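Inactive glucansucrase (Lactobacillus reuteri, PDB 5JBD) is an inactive member of glycosyl hydrolase family 70, in the TIM-barrel clan, and carries a bound calcium ion. Local coordinates at residues N351-A356 and P447-I452; D393-L398 and Q428-D433; N400-K405 and K439-Y444. All blocks are in the same frame, centred on the assembly; numbering follows the deposited sequence.

Contact 1 (N351-A356 and P447-I452). With ACT (acetate ion), chain E.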
# COMPACT_ATOMS: atom_id res chain seq x y z
N ASN A 351 11.23 -19.40 -5.89
CA ASN A 351 11.74 -20.00 -7.11
C ASN A 351 12.36 -21.38 -6.84
O ASN A 351 12.33 -22.23 -7.72
CB ASN A 351 12.79 -19.12 -7.83
CG ASN A 351 12.25 -17.77 -8.32
OD1 ASN A 351 13.01 -16.83 -8.65
ND2 ASN A 351 10.97 -17.68 -8.40
N VAL A 352 12.90 -21.61 -5.64
CA VAL A 352 13.58 -22.88 -5.31
C VAL A 352 12.62 -23.91 -4.73
O VAL A 352 12.67 -25.08 -5.12
CB VAL A 352 14.75 -22.66 -4.33
CG1 VAL A 352 15.35 -23.97 -3.83
CG2 VAL A 352 15.84 -21.83 -4.98
N LEU A 353 11.77 -23.48 -3.81
CA LEU A 353 10.89 -24.37 -3.05
C LEU A 353 9.41 -24.31 -3.43
O LEU A 353 8.70 -25.30 -3.28
CB LEU A 353 11.04 -24.08 -1.55
CG LEU A 353 12.43 -24.31 -0.94
CD1 LEU A 353 12.50 -23.77 0.48
CD2 LEU A 353 12.79 -25.78 -0.97
N GLY A 354 8.95 -23.16 -3.89
CA GLY A 354 7.52 -22.89 -4.04
C GLY A 354 6.84 -23.21 -5.36
O GLY A 354 5.60 -23.33 -5.40
N ARG A 355 7.59 -23.32 -6.44
CA ARG A 355 7.01 -23.64 -7.75
C ARG A 355 6.58 -25.10 -7.83
O ARG A 355 7.11 -25.96 -7.10
CB ARG A 355 8.01 -23.37 -8.87
CG ARG A 355 8.30 -21.92 -9.17
CD ARG A 355 9.39 -21.84 -10.24
NE ARG A 355 9.51 -20.50 -10.78
CZ ARG A 355 10.64 -19.88 -11.13
NH1 ARG A 355 11.83 -20.46 -11.01
NH2 ARG A 355 10.56 -18.62 -11.59
N ALA A 356 5.64 -25.38 -8.73
CA ALA A 356 5.29 -26.77 -9.10
C ALA A 356 6.39 -27.42 -9.94
O ALA A 356 6.83 -28.54 -9.67
CB ALA A 356 3.98 -26.80 -9.86
N PRO A 447 6.13 -25.06 4.86
CA PRO A 447 6.89 -25.35 6.08
C PRO A 447 8.41 -25.25 5.91
O PRO A 447 9.07 -24.65 6.76
CB PRO A 447 6.47 -26.78 6.42
CG PRO A 447 5.08 -26.89 5.90
CD PRO A 447 5.13 -26.12 4.60
N ALA A 448 8.94 -25.77 4.81
CA ALA A 448 10.39 -25.66 4.55
C ALA A 448 10.84 -24.21 4.30
O ALA A 448 11.93 -23.82 4.71
CB ALA A 448 10.80 -26.59 3.40
N GLN A 449 10.02 -23.43 3.60
CA GLN A 449 10.34 -22.02 3.41
C GLN A 449 10.51 -21.34 4.76
O GLN A 449 11.50 -20.63 4.97
CB GLN A 449 9.29 -21.30 2.56
CG GLN A 449 9.32 -21.71 1.10
CD GLN A 449 8.36 -20.93 0.22
OE1 GLN A 449 8.43 -19.70 0.14
NE2 GLN A 449 7.47 -21.64 -0.46
N TYR A 450 9.58 -21.60 5.69
CA TYR A 450 9.69 -21.07 7.05
C TYR A 450 10.86 -21.64 7.85
O TYR A 450 11.47 -20.93 8.67
CB TYR A 450 8.37 -21.24 7.84
CG TYR A 450 7.43 -20.07 7.66
CD1 TYR A 450 7.64 -18.89 8.36
CD2 TYR A 450 6.36 -20.14 6.76
CE1 TYR A 450 6.79 -17.80 8.19
CE2 TYR A 450 5.50 -19.05 6.58
CZ TYR A 450 5.72 -17.89 7.30
OH TYR A 450 4.90 -16.79 7.13
N ALA A 451 11.17 -22.92 7.66
CA ALA A 451 12.29 -23.54 8.37
C ALA A 451 13.62 -22.86 8.01
O ALA A 451 14.47 -22.66 8.88
CB ALA A 451 12.37 -25.03 8.08
N ILE A 452 13.77 -22.50 6.73
CA ILE A 452 14.92 -21.74 6.27
C ILE A 452 14.89 -20.31 6.84
O ILE A 452 15.86 -19.86 7.46
CB ILE A 452 15.00 -21.70 4.71
CG1 ILE A 452 15.28 -23.10 4.13
CG2 ILE A 452 16.03 -20.68 4.22
CD1 ILE A 452 16.67 -23.65 4.41
C ACT E . 6.65 -17.90 -12.20
O ACT E . 7.47 -17.27 -12.89
OXT ACT E . 6.97 -18.43 -11.12
CH3 ACT E . 5.23 -18.02 -12.69
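Leu353 and Gln449 join two helices that follow neighbouring strands of the parallel barrel sheet: helix 343-354 comes after strand 340-341, and helix 446-455 lies between strands 385-388 and 460-464. The backbones come nearest at this pair, with the two CA atoms 6.9 Å apart. One methyl branch of Leu353 does most of the touching. Its CD1 lies 3.8 Å from Gln449 CG, and Leu353 CB sits almost as near the same methylene, so the leucine runs alongside the glutamine stem, the two side chains sliding past each other in opposite directions. Leu353 CD1 also comes within 4.0 Å of Gln449 N, against the helix backbone, and meets the Ala448 methyl at 4.4 Å (Leu353 CD1 to Ala448 CB).

Gln449 has its CG beside the backbone N (chi1 -71°), and the extended chain beyond it brings the amide across to Gly354, with Gln449 NE2 3.8 Å from Gly354 CA. The amide makes its hydrogen bond with the carbonyl oxygen of Tyr444, and the backbone of Gly354 is paired with Tyr444 as well. Val541 of strand 537-542 packs against both Leu353 and Ala448.

Arg355 turns to the outside. Its NE donates to OXT of an acetate ion at 3.3 Å, a long but nearly straight bond (168°) made at the guanidinium edge, in its plane. Asn351 ND2 lies 3.3 Å above one face of that guanidinium, offset toward the rim. The acetate probably came from the crystallisation liquor.

Between the helices the chemistry is therefore apolar, a leucine methyl against aliphatic carbons, while the NE2 of the buried Gln449 amide is satisfied by the carbonyl oxygen of Tyr444, tying the second helix to the loop before it.

Contact 2 (D393-L398 and Q428-D433)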
# COMPACT_ATOMS: atom_id res chain seq x y z
N ASP A 393 0.91 -8.19 0.32
CA ASP A 393 0.97 -7.93 -1.12
C ASP A 393 1.21 -9.19 -1.94
O ASP A 393 0.68 -9.32 -3.05
CB ASP A 393 2.07 -6.92 -1.46
CG ASP A 393 1.70 -5.51 -1.12
OD1 ASP A 393 0.56 -5.10 -1.44
OD2 ASP A 393 2.56 -4.80 -0.57
N GLN A 394 2.00 -10.12 -1.42
CA GLN A 394 2.28 -11.35 -2.16
C GLN A 394 1.05 -12.29 -2.23
O GLN A 394 0.82 -12.93 -3.26
CB GLN A 394 3.52 -12.08 -1.61
CG GLN A 394 4.79 -11.23 -1.67
CD GLN A 394 5.05 -10.63 -3.04
OE1 GLN A 394 4.90 -11.30 -4.06
NE2 GLN A 394 5.41 -9.36 -3.07
N ARG A 395 0.30 -12.36 -1.14
CA ARG A 395 -0.98 -13.07 -1.16
C ARG A 395 -1.96 -12.41 -2.14
O ARG A 395 -2.63 -13.11 -2.90
CB ARG A 395 -1.60 -13.17 0.23
CG ARG A 395 -2.82 -14.09 0.29
CD ARG A 395 -2.42 -15.55 0.25
NE ARG A 395 -2.21 -16.06 1.61
CZ ARG A 395 -1.26 -16.91 2.00
NH1 ARG A 395 -0.32 -17.37 1.16
NH2 ARG A 395 -1.24 -17.30 3.27
N LYS A 396 -1.99 -11.07 -2.15
CA LYS A 396 -2.80 -10.29 -3.11
C LYS A 396 -2.45 -10.58 -4.57
O LYS A 396 -3.34 -10.76 -5.40
CB LYS A 396 -2.69 -8.79 -2.83
CG LYS A 396 -3.30 -7.86 -3.89
CD LYS A 396 -2.68 -6.48 -3.89
CE LYS A 396 -1.25 -6.52 -4.43
NZ LYS A 396 -0.72 -5.16 -4.63
N ASN A 397 -1.14 -10.62 -4.88
CA ASN A 397 -0.67 -10.98 -6.24
C ASN A 397 -1.23 -12.32 -6.71
O ASN A 397 -1.72 -12.44 -7.83
CB ASN A 397 0.86 -11.04 -6.31
CG ASN A 397 1.52 -9.67 -6.24
OD1 ASN A 397 0.87 -8.62 -6.36
ND2 ASN A 397 2.84 -9.67 -6.04
N LEU A 398 -1.18 -13.31 -5.83
CA LEU A 398 -1.65 -14.66 -6.12
C LEU A 398 -3.17 -14.70 -6.37
O LEU A 398 -3.63 -15.33 -7.33
CB LEU A 398 -1.29 -15.59 -4.96
CG LEU A 398 -1.29 -17.11 -5.14
CD1 LEU A 398 -0.32 -17.75 -4.15
CD2 LEU A 398 -2.68 -17.71 -4.98
N GLN A 428 -12.23 -19.27 -2.39
CA GLN A 428 -12.72 -20.65 -2.33
C GLN A 428 -11.75 -21.56 -3.09
O GLN A 428 -11.36 -22.61 -2.58
CB GLN A 428 -14.13 -20.77 -2.90
CG GLN A 428 -14.81 -22.08 -2.54
CD GLN A 428 -16.27 -22.10 -2.97
OE1 GLN A 428 -16.58 -22.14 -4.17
NE2 GLN A 428 -17.18 -22.08 -2.00
N GLU A 429 -11.33 -21.14 -4.28
CA GLU A 429 -10.37 -21.90 -5.10
C GLU A 429 -9.02 -22.04 -4.41
O GLU A 429 -8.45 -23.13 -4.40
CB GLU A 429 -10.21 -21.25 -6.48
CG GLU A 429 -11.45 -21.42 -7.36
CD GLU A 429 -11.47 -20.51 -8.57
OE1 GLU A 429 -10.63 -19.58 -8.66
OE2 GLU A 429 -12.35 -20.69 -9.44
N PHE A 430 -8.54 -20.94 -3.82
CA PHE A 430 -7.28 -20.94 -3.08
C PHE A 430 -7.28 -21.92 -1.90
O PHE A 430 -6.37 -22.74 -1.80
CB PHE A 430 -6.91 -19.53 -2.59
CG PHE A 430 -5.63 -19.50 -1.80
CD1 PHE A 430 -4.41 -19.35 -2.44
CD2 PHE A 430 -5.64 -19.68 -0.42
CE1 PHE A 430 -3.23 -19.34 -1.72
CE2 PHE A 430 -4.46 -19.67 0.31
CZ PHE A 430 -3.25 -19.51 -0.34
N TYR A 431 -8.27 -21.83 -1.01
CA TYR A 431 -8.28 -22.70 0.19
C TYR A 431 -8.31 -24.18 -0.17
O TYR A 431 -7.63 -24.99 0.47
CB TYR A 431 -9.47 -22.43 1.12
CG TYR A 431 -9.43 -21.15 1.93
CD1 TYR A 431 -8.40 -20.89 2.83
CD2 TYR A 431 -10.45 -20.21 1.81
CE1 TYR A 431 -8.37 -19.72 3.58
CE2 TYR A 431 -10.43 -19.05 2.55
CZ TYR A 431 -9.40 -18.81 3.44
OH TYR A 431 -9.41 -17.65 4.17
N ALA A 432 -9.09 -24.54 -1.19
CA ALA A 432 -9.13 -25.92 -1.68
C ALA A 432 -7.76 -26.31 -2.26
O ALA A 432 -7.25 -27.39 -1.97
CB ALA A 432 -10.21 -26.09 -2.72
N ASP A 433 -7.17 -25.42 -3.04
CA ASP A 433 -5.85 -25.68 -3.66
C ASP A 433 -4.74 -25.81 -2.62
O ASP A 433 -3.87 -26.68 -2.73
CB ASP A 433 -5.51 -24.61 -4.70
CG ASP A 433 -4.29 -24.96 -5.52
OD1 ASP A 433 -4.38 -25.88 -6.36
OD2 ASP A 433 -3.24 -24.30 -5.34
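Along helix 392-406, Arg395 is the first residue of the segment to meet Phe430 of helix 420-434. Its CG is anti to the backbone N, and the chain then bends at chi2 and chi3, bringing one face of the guanidinium to Phe430 CZ. That carbon stands 3.7 Å above the guanidinium plane, offset toward the rim, and Arg395 NH1 is the atom closest to Phe430 CZ, at 3.9 Å; the two planes are inclined by 41°. The positive charge is held by others: NE makes a salt bridge with Glu471 and NH2 one with Asp467, and these two carboxylates probably fix how the guanidinium is turned.

One turn later Leu398 approaches the same ring from its rim. Leu398 CD2 lies near the ring plane, 3.5 Å from Phe430 CD1, while Leu398 CD1 is 4.1 Å from Phe430 CE1. With CG anti to its own backbone N (chi1 179°), Phe430 reaches across, its CZ meeting the arginine and its CD1-CE1 side the leucine.

Ile399 of helix 392-406 also packs on Phe430, Trp427 meets the ring from within helix 420-434, and Ala442 of the following loop touches it, so the phenylalanine lies buried where two helices and a loop converge.

Contact 3 (N400-K405 and K439-Y444)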
# COMPACT_ATOMS: atom_id res chain seq x y z
N ASN A 400 -5.14 -12.07 -7.21
CA ASN A 400 -5.42 -11.35 -8.45
C ASN A 400 -5.06 -12.14 -9.72
O ASN A 400 -5.78 -12.04 -10.72
CB ASN A 400 -4.74 -9.99 -8.47
CG ASN A 400 -5.42 -8.96 -7.55
OD1 ASN A 400 -6.58 -9.12 -7.17
ND2 ASN A 400 -4.69 -7.90 -7.22
N ARG A 401 -3.96 -12.90 -9.67
CA ARG A 401 -3.60 -13.83 -10.76
C ARG A 401 -4.78 -14.77 -11.02
O ARG A 401 -5.23 -14.93 -12.16
CB ARG A 401 -2.30 -14.66 -10.48
CG ARG A 401 -1.10 -14.20 -11.32
CD ARG A 401 -0.09 -15.32 -11.68
NE ARG A 401 1.24 -14.80 -11.99
CZ ARG A 401 1.59 -14.06 -13.07
NH1 ARG A 401 0.69 -13.69 -13.98
NH2 ARG A 401 2.85 -13.66 -13.21
N LEU A 402 -5.31 -15.35 -9.95
CA LEU A 402 -6.44 -16.27 -10.02
C LEU A 402 -7.72 -15.58 -10.54
O LEU A 402 -8.43 -16.16 -11.36
CB LEU A 402 -6.66 -16.92 -8.64
CG LEU A 402 -7.53 -18.16 -8.42
CD1 LEU A 402 -7.37 -19.20 -9.52
CD2 LEU A 402 -7.19 -18.76 -7.06
N ILE A 403 -7.97 -14.34 -10.12
CA ILE A 403 -9.11 -13.55 -10.63
C ILE A 403 -8.98 -13.34 -12.15
O ILE A 403 -9.94 -13.56 -12.90
CB ILE A 403 -9.26 -12.18 -9.91
CG1 ILE A 403 -9.74 -12.38 -8.47
CG2 ILE A 403 -10.24 -11.27 -10.65
CD1 ILE A 403 -9.70 -11.12 -7.62
N ILE A 404 -7.80 -12.92 -12.58
CA ILE A 404 -7.53 -12.65 -13.99
C ILE A 404 -7.71 -13.92 -14.82
O ILE A 404 -8.34 -13.88 -15.88
CB ILE A 404 -6.12 -12.03 -14.21
CG1 ILE A 404 -6.04 -10.62 -13.61
CG2 ILE A 404 -5.76 -11.97 -15.71
CD1 ILE A 404 -4.63 -10.16 -13.31
N LYS A 405 -7.19 -15.04 -14.32
CA LYS A 405 -7.34 -16.33 -14.99
C LYS A 405 -8.81 -16.77 -15.08
O LYS A 405 -9.26 -17.23 -16.13
CB LYS A 405 -6.52 -17.42 -14.30
CG LYS A 405 -6.71 -18.79 -14.93
CD LYS A 405 -5.61 -19.79 -14.58
CE LYS A 405 -5.64 -20.97 -15.53
NZ LYS A 405 -5.44 -22.26 -14.82
N LYS A 439 -0.60 -28.72 -6.04
CA LYS A 439 -1.15 -27.38 -6.01
C LYS A 439 -1.01 -26.72 -7.37
O LYS A 439 0.02 -26.84 -8.01
CB LYS A 439 -0.45 -26.54 -4.93
CG LYS A 439 -0.42 -27.14 -3.53
CD LYS A 439 0.23 -26.19 -2.51
CE LYS A 439 0.89 -26.94 -1.36
NZ LYS A 439 -0.08 -27.65 -0.49
N GLN A 440 -2.07 -26.07 -7.83
CA GLN A 440 -2.09 -25.34 -9.10
C GLN A 440 -1.74 -23.87 -8.93
O GLN A 440 -1.24 -23.25 -9.88
CB GLN A 440 -3.47 -25.45 -9.76
CG GLN A 440 -3.82 -26.85 -10.25
CD GLN A 440 -2.83 -27.30 -11.30
OE1 GLN A 440 -2.86 -26.87 -12.46
NE2 GLN A 440 -1.92 -28.16 -10.87
N TYR A 441 -2.04 -23.31 -7.76
CA TYR A 441 -1.92 -21.87 -7.50
C TYR A 441 -1.09 -21.53 -6.27
O TYR A 441 -0.30 -20.59 -6.30
CB TYR A 441 -3.31 -21.24 -7.35
CG TYR A 441 -4.31 -21.66 -8.41
CD1 TYR A 441 -4.07 -21.40 -9.76
CD2 TYR A 441 -5.49 -22.33 -8.07
CE1 TYR A 441 -4.96 -21.79 -10.73
CE2 TYR A 441 -6.40 -22.72 -9.04
CZ TYR A 441 -6.13 -22.45 -10.37
OH TYR A 441 -7.03 -22.82 -11.35
N ALA A 442 -1.31 -22.24 -5.17
CA ALA A 442 -0.66 -21.97 -3.90
C ALA A 442 0.79 -22.47 -3.87
O ALA A 442 1.17 -23.37 -4.62
CB ALA A 442 -1.43 -22.61 -2.76
N GLN A 443 1.57 -21.89 -2.97
CA GLN A 443 2.98 -22.23 -2.83
C GLN A 443 3.20 -23.64 -2.35
O GLN A 443 2.52 -24.10 -1.44
CB GLN A 443 3.66 -21.27 -1.83
CG GLN A 443 3.89 -19.89 -2.40
CD GLN A 443 5.04 -19.89 -3.38
OE1 GLN A 443 4.85 -19.75 -4.59
NE2 GLN A 443 6.22 -20.07 -2.86
N TYR A 444 4.17 -24.33 -2.96
CA TYR A 444 4.68 -25.59 -2.44
C TYR A 444 5.65 -25.33 -1.27
O TYR A 444 6.22 -24.25 -1.16
CB TYR A 444 5.40 -26.36 -3.54
CG TYR A 444 4.50 -26.99 -4.59
CD1 TYR A 444 3.84 -26.21 -5.54
CD2 TYR A 444 4.32 -28.36 -4.63
CE1 TYR A 444 3.00 -26.78 -6.48
CE2 TYR A 444 3.49 -28.95 -5.58
CZ TYR A 444 2.83 -28.15 -6.50
OH TYR A 444 2.01 -28.75 -7.45
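The Tyr441 ring is sandwiched between Leu402 and its own neighbour Gln440. Over the centre of one face sits Leu402 CD1, 3.6 Å from the ring centroid and only 11° off the normal, a well-aimed CH-pi contact that brings the methyl within about 4.1 Å of all six ring carbons, CZ being the nearest. Gln440 CB covers the opposite face, 3.8 Å above the plane and again over the centre. At the edge, near the ring plane, stands the Lys405 ammonium. Lys405 NZ lies 3.9 Å from Tyr441 OH, and no hydrogen bond is made; the ammonium rests beside the phenol rather than above it.

The other flat group in the loop, the Tyr444 ring, turns back within its own segment: its OH donates to Lys439 O at 2.8 Å, in the carbonyl plane and on a lone pair (124° at the oxygen). This bond staples the two ends of segment 439-444 together around a loop that has no regular secondary structure.

Leu402 reaches the tyrosine because its CG is anti to the backbone N (chi1 -165°), which swings the branched end out from the helix; its second methyl, CD2, grazes Tyr441 CD2 at 4.1 Å. Lys405, one turn further on, takes the same first torsion and runs out toward the phenol rim, where the contact passes from buried leucine to exposed lysine.

The loop is anchored to helix 420-434 by Asp433, whose carboxylate accepts from the backbone N of Gln440, Tyr441 and Ala442. Lys439 NZ is gripped in turn by the carbonyl oxygens of Gln434, Lys436 and Pro607. Leu402 also touches Glu429, so helix 392-406 packs on both helix 420-434 and the loop that leads from it to helix 446-455.

Overall arrangement
Contacts 2 and 3 are neighbours, centres about 6 Å apart, and both use helix 392-406: one sets it against helix 420-434, the other against the loop that follows. Contact 1 lies about 16 Å from each, centre to centre; along the chain it closes a loop in which both are nested. It touches contact 3 at Tyr444 but does not touch contact 2. Contacts 1 and 2 are buried, whereas contact 3 runs out to the surface. Their chemistry differs accordingly: aliphatic packing in contact 1, an aromatic ring beside a salt-bridged arginine in contact 2, and a CH-pi face with a lysine at its rim in contact 3.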